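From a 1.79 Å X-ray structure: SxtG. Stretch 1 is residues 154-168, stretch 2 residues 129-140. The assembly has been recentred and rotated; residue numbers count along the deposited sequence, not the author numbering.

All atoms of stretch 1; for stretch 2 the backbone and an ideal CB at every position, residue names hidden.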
# COMPACT_ATOMS: atom_id res chain seq x y z
N ARG A 154 9.42 -5.55 10.49
CA ARG A 154 9.22 -4.19 10.97
C ARG A 154 10.35 -3.25 10.59
O ARG A 154 10.10 -2.09 10.27
CB ARG A 154 9.06 -4.20 12.50
CG ARG A 154 7.77 -4.83 12.99
CD ARG A 154 7.88 -5.08 14.49
NE ARG A 154 6.61 -5.49 15.08
CZ ARG A 154 6.49 -6.12 16.24
NH1 ARG A 154 7.59 -6.43 16.95
NH2 ARG A 154 5.29 -6.43 16.71
N ASN A 155 11.60 -3.71 10.64
CA ASN A 155 12.70 -2.80 10.33
C ASN A 155 12.72 -2.38 8.87
O ASN A 155 13.42 -1.42 8.52
CB ASN A 155 14.03 -3.44 10.70
CG ASN A 155 14.18 -3.65 12.18
OD1 ASN A 155 13.69 -4.64 12.72
ND2 ASN A 155 14.82 -2.70 12.87
N ARG A 156 11.98 -3.07 8.01
CA ARG A 156 11.95 -2.76 6.58
C ARG A 156 10.70 -1.97 6.18
O ARG A 156 10.45 -1.80 4.99
CB ARG A 156 12.07 -4.07 5.78
CG ARG A 156 13.22 -4.95 6.27
CD ARG A 156 13.47 -6.14 5.35
NE ARG A 156 14.11 -5.76 4.10
CZ ARG A 156 14.56 -6.62 3.20
NH1 ARG A 156 14.43 -7.92 3.40
NH2 ARG A 156 15.17 -6.17 2.10
N TYR A 157 9.96 -1.42 7.15
CA TYR A 157 8.69 -0.74 6.91
C TYR A 157 8.80 0.40 5.91
O TYR A 157 7.84 0.71 5.20
CB TYR A 157 8.18 -0.18 8.23
CG TYR A 157 6.68 -0.19 8.47
CD1 TYR A 157 5.95 -1.37 8.41
CD2 TYR A 157 6.02 0.96 8.86
CE1 TYR A 157 4.59 -1.37 8.70
CE2 TYR A 157 4.69 0.97 9.16
CZ TYR A 157 3.98 -0.20 9.09
OH TYR A 157 2.63 -0.14 9.40
N PHE A 158 9.94 1.09 5.90
CA PHE A 158 10.14 2.27 5.06
C PHE A 158 11.23 2.03 4.02
O PHE A 158 11.83 2.99 3.51
CB PHE A 158 10.47 3.48 5.93
CG PHE A 158 9.31 3.92 6.78
CD1 PHE A 158 8.20 4.50 6.19
CD2 PHE A 158 9.31 3.72 8.15
CE1 PHE A 158 7.11 4.89 6.94
CE2 PHE A 158 8.20 4.10 8.91
CZ PHE A 158 7.11 4.69 8.30
N GLU A 159 11.49 0.78 3.68
CA GLU A 159 12.57 0.53 2.75
C GLU A 159 12.27 1.04 1.35
O GLU A 159 13.20 1.26 0.58
CB GLU A 159 12.90 -0.96 2.73
CG GLU A 159 14.25 -1.25 2.14
CD GLU A 159 14.77 -2.61 2.54
OE1 GLU A 159 14.69 -2.96 3.75
OE2 GLU A 159 15.24 -3.38 1.67
N ALA A 160 10.99 1.24 0.99
CA ALA A 160 10.73 1.76 -0.35
C ALA A 160 11.21 3.20 -0.53
O ALA A 160 11.31 3.66 -1.67
CB ALA A 160 9.24 1.69 -0.69
N TRP A 161 11.53 3.91 0.55
CA TRP A 161 11.79 5.35 0.45
C TRP A 161 12.96 5.67 -0.47
O TRP A 161 12.90 6.63 -1.25
CB TRP A 161 12.01 5.92 1.85
CG TRP A 161 10.71 6.25 2.55
CD1 TRP A 161 9.45 5.77 2.25
CD2 TRP A 161 10.54 7.17 3.63
NE1 TRP A 161 8.52 6.34 3.10
CE2 TRP A 161 9.16 7.20 3.95
CE3 TRP A 161 11.42 7.98 4.36
CZ2 TRP A 161 8.65 8.01 4.96
CZ3 TRP A 161 10.91 8.78 5.36
CH2 TRP A 161 9.54 8.79 5.66
N ALA A 162 14.03 4.88 -0.43
CA ALA A 162 15.19 5.19 -1.27
C ALA A 162 14.85 5.14 -2.76
O ALA A 162 15.56 5.77 -3.57
CB ALA A 162 16.35 4.24 -0.98
N TYR A 163 13.77 4.45 -3.12
CA TYR A 163 13.37 4.24 -4.50
C TYR A 163 12.30 5.20 -5.01
O TYR A 163 11.91 5.11 -6.17
CB TYR A 163 12.84 2.81 -4.67
CG TYR A 163 13.80 1.75 -4.21
CD1 TYR A 163 13.86 1.37 -2.88
CD2 TYR A 163 14.65 1.12 -5.12
CE1 TYR A 163 14.75 0.40 -2.46
CE2 TYR A 163 15.51 0.15 -4.71
CZ TYR A 163 15.57 -0.21 -3.37
OH TYR A 163 16.44 -1.17 -2.99
N ARG A 164 11.78 6.10 -4.17
CA ARG A 164 10.61 6.86 -4.57
C ARG A 164 10.91 7.87 -5.69
O ARG A 164 10.03 8.16 -6.50
CB ARG A 164 10.00 7.57 -3.36
CG ARG A 164 9.13 6.64 -2.48
CD ARG A 164 7.96 5.99 -3.26
NE ARG A 164 7.23 4.97 -2.47
CZ ARG A 164 6.40 5.29 -1.49
NH1 ARG A 164 6.23 6.56 -1.17
NH2 ARG A 164 5.75 4.36 -0.83
N ASP A 165 12.13 8.40 -5.76
CA ASP A 165 12.49 9.23 -6.91
C ASP A 165 12.30 8.46 -8.21
O ASP A 165 11.74 8.99 -9.18
CB ASP A 165 13.94 9.70 -6.80
CG ASP A 165 14.14 10.81 -5.78
OD1 ASP A 165 13.18 11.55 -5.50
OD2 ASP A 165 15.27 10.94 -5.28
N LEU A 166 12.81 7.23 -8.26
CA LEU A 166 12.68 6.41 -9.46
C LEU A 166 11.22 6.05 -9.73
O LEU A 166 10.75 6.12 -10.88
CB LEU A 166 13.54 5.15 -9.31
CG LEU A 166 15.04 5.37 -9.53
CD1 LEU A 166 15.83 4.21 -8.96
CD2 LEU A 166 15.34 5.58 -11.03
N LEU A 167 10.49 5.64 -8.69
CA LEU A 167 9.09 5.26 -8.87
C LEU A 167 8.26 6.41 -9.43
O LEU A 167 7.45 6.21 -10.35
CB LEU A 167 8.52 4.76 -7.54
CG LEU A 167 9.17 3.44 -7.04
CD1 LEU A 167 8.97 3.18 -5.53
CD2 LEU A 167 8.62 2.27 -7.81
N LYS A 168 8.43 7.63 -8.90
CA LYS A 168 7.65 8.75 -9.42
C LYS A 168 8.04 9.07 -10.87
O LYS A 168 7.18 9.40 -11.68
CB LYS A 168 7.81 9.97 -8.49
CG LYS A 168 7.09 9.78 -7.15
CD LYS A 168 7.07 11.04 -6.26
CE LYS A 168 8.47 11.45 -5.84
NZ LYS A 168 8.49 12.32 -4.63
N UNK A 129 16.20 1.27 10.31
CA UNK A 129 15.87 0.43 9.18
C UNK A 129 16.95 -0.60 8.91
O UNK A 129 17.76 -0.94 9.78
CB UNK A 129 15.64 1.29 7.93
N UNK A 130 16.95 -1.10 7.66
CA UNK A 130 17.89 -2.11 7.21
C UNK A 130 18.82 -1.45 6.20
O UNK A 130 19.79 -0.78 6.60
CB UNK A 130 17.17 -3.32 6.61
N UNK A 131 18.53 -1.52 4.90
CA UNK A 131 19.39 -0.97 3.85
C UNK A 131 18.65 -1.09 2.52
O UNK A 131 17.54 -1.63 2.44
CB UNK A 131 20.74 -1.69 3.80
N UNK A 132 19.29 -0.61 1.45
CA UNK A 132 18.71 -0.70 0.11
C UNK A 132 19.55 -1.60 -0.79
O UNK A 132 19.65 -1.38 -2.00
CB UNK A 132 18.58 0.69 -0.51
N UNK A 133 20.11 -2.67 -0.22
CA UNK A 133 20.93 -3.61 -0.98
C UNK A 133 20.09 -4.57 -1.82
O UNK A 133 20.59 -5.10 -2.82
CB UNK A 133 21.82 -4.41 -0.03
N UNK A 134 18.81 -4.78 -1.48
CA UNK A 134 18.01 -5.85 -2.08
C UNK A 134 16.70 -5.29 -2.65
O UNK A 134 15.63 -5.53 -2.09
CB UNK A 134 17.72 -6.94 -1.05
N UNK A 135 16.75 -4.57 -3.78
CA UNK A 135 15.50 -4.12 -4.42
C UNK A 135 14.50 -5.25 -4.68
O UNK A 135 13.28 -5.02 -4.65
CB UNK A 135 15.82 -3.43 -5.75
N UNK A 136 15.00 -6.46 -4.95
CA UNK A 136 14.14 -7.60 -5.27
C UNK A 136 13.18 -7.95 -4.13
O UNK A 136 12.12 -8.53 -4.37
CB UNK A 136 15.00 -8.82 -5.61
N UNK A 137 13.55 -7.64 -2.88
CA UNK A 137 12.70 -8.01 -1.75
C UNK A 137 11.46 -7.13 -1.63
O UNK A 137 10.44 -7.56 -1.07
CB UNK A 137 13.50 -7.94 -0.45
N UNK A 138 11.53 -5.90 -2.12
CA UNK A 138 10.64 -4.82 -1.70
C UNK A 138 9.52 -4.61 -2.70
O UNK A 138 8.43 -4.15 -2.34
CB UNK A 138 11.43 -3.52 -1.52
N UNK A 139 9.78 -4.94 -3.97
CA UNK A 139 8.87 -4.65 -5.08
C UNK A 139 8.76 -5.85 -6.01
O UNK A 139 9.76 -6.52 -6.27
CB UNK A 139 9.34 -3.42 -5.86
N UNK A 140 7.58 -6.06 -6.56
CA UNK A 140 7.35 -6.94 -7.68
C UNK A 140 7.12 -6.11 -8.93
O UNK A 140 6.40 -5.10 -8.88
CB UNK A 140 6.16 -7.87 -7.41

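Position 129 lies closest to N155, and its phi/psi of -82/-159 lies at the edge of the extended region, easy for glycine but not closed to others. An ideal CB would sit 3.6 Å from N155 O and there is room for it, so a small side chain would do. The residue is G129, whose CA makes a CA-H...O contact of 3.1 Å with N155 O.

At 130 the CB points toward stretch 1, near E159 OE1 and the aliphatic part of R156. A flat or long apolar side chain, or a polar one, could follow. F130 places CD2 over one face of the R156 guanidinium, 3.6 Å from NE, while E159 OE1 lies at the ring edge. Its backbone N donates to water 1 (3.0 Å to the water O), which donates to E159 OE1.

Position 131 points away, so stretch 1 scarcely constrains it; it is C131, whose SG accepts a hydrogen bond from the backbone N of 133 (N to SG 3.6 Å).

The CB of 132 is 3.8 Å from Y163 OH and 4.2 Å from A162 CB, which favours something small. A132 packs its methyl against both residues.

Position 133 points away and is A133, without contact here.

At 134, phi/psi of -126/73 and a sideways CB, 4.1 Å from R156 NH2, would suit several polar types. N134 sends ND2 to water 2 (3.2 Å to the water O), which in turn donates to E159 OE2.

A phi of -53° at 135 permits proline, and the CB lies 3.6 Å from Y163 OH, so a compact apolar group fits. P135 brings CB to 3.8 Å from Y163 CE2.

Position 136 points away; R136 bonds elsewhere in the structure.

At 137 the CB is 3.5 Å from R156 NH2, calling for an acceptor, preferably an acid on a short stem. D137 answers with OD2, which accepts from R156 NH2 at 2.9 Å and from R156 NH1 at 3.0 Å, near the guanidinium plane.

Position 138 points toward E159, A160 and Y163, with a gap that a medium apolar side chain could enter. V138 uses both branches: CG2 reaches 3.4 Å from E159 OE2, and CG1 lies 4.3 Å from A160 CB.

Nothing of stretch 1 comes within 5.5 Å of the CB at 139, yet it points toward A160, Y163 and L167, so a large apolar side chain is wanted. F139 turns its edge to the face of Y163, with CE2 3.5 Å from Y163 CG; its CZ meets A160 CB at 3.8 Å and CE1 meets L167 CD1 at 3.6 Å.

Position 140, L140, is out of reach.

Stretch 2, residues 129-140: GFCAANPRDVFL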
# COMPACT_ATOMS: atom_id res chain seq x y z
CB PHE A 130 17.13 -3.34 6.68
CG PHE A 130 18.01 -4.45 6.08
CD1 PHE A 130 19.20 -4.82 6.67
CD2 PHE A 130 17.60 -5.12 4.92
CE1 PHE A 130 20.00 -5.83 6.12
CE2 PHE A 130 18.40 -6.16 4.37
CZ PHE A 130 19.59 -6.51 4.97
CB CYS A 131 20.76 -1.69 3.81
SG CYS A 131 20.74 -3.39 3.24
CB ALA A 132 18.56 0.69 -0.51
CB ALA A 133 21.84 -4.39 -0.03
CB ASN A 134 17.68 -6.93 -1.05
CG ASN A 134 18.91 -7.60 -0.46
OD1 ASN A 134 19.44 -8.53 -1.04
ND2 ASN A 134 19.35 -7.15 0.70
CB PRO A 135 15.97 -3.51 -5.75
CG PRO A 135 17.43 -3.43 -5.70
CD PRO A 135 17.95 -4.29 -4.59
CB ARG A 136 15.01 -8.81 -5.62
CG ARG A 136 14.29 -10.06 -6.13
CD ARG A 136 13.88 -9.96 -7.59
NE ARG A 136 15.00 -9.65 -8.47
CZ ARG A 136 14.89 -9.54 -9.80
NH1 ARG A 136 13.73 -9.77 -10.39
NH2 ARG A 136 15.95 -9.22 -10.53
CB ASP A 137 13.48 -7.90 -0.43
CG ASP A 137 14.68 -8.80 -0.35
OD1 ASP A 137 14.88 -9.64 -1.27
OD2 ASP A 137 15.45 -8.67 0.64
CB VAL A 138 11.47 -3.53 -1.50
CG1 VAL A 138 10.57 -2.34 -1.11
CG2 VAL A 138 12.56 -3.77 -0.46
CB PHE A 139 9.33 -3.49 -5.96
CG PHE A 139 9.74 -2.24 -5.21
CD1 PHE A 139 8.78 -1.34 -4.81
CD2 PHE A 139 11.07 -1.98 -4.93
CE1 PHE A 139 9.14 -0.17 -4.15
CE2 PHE A 139 11.43 -0.82 -4.24
CZ PHE A 139 10.46 0.08 -3.85
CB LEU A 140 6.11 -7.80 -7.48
CG LEU A 140 6.11 -8.95 -6.52
CD1 LEU A 140 4.62 -9.37 -6.31
CD2 LEU A 140 6.93 -10.09 -7.10
O HOH W 1 15.05 -0.69 5.40
O HOH W 2 17.89 -4.44 1.37
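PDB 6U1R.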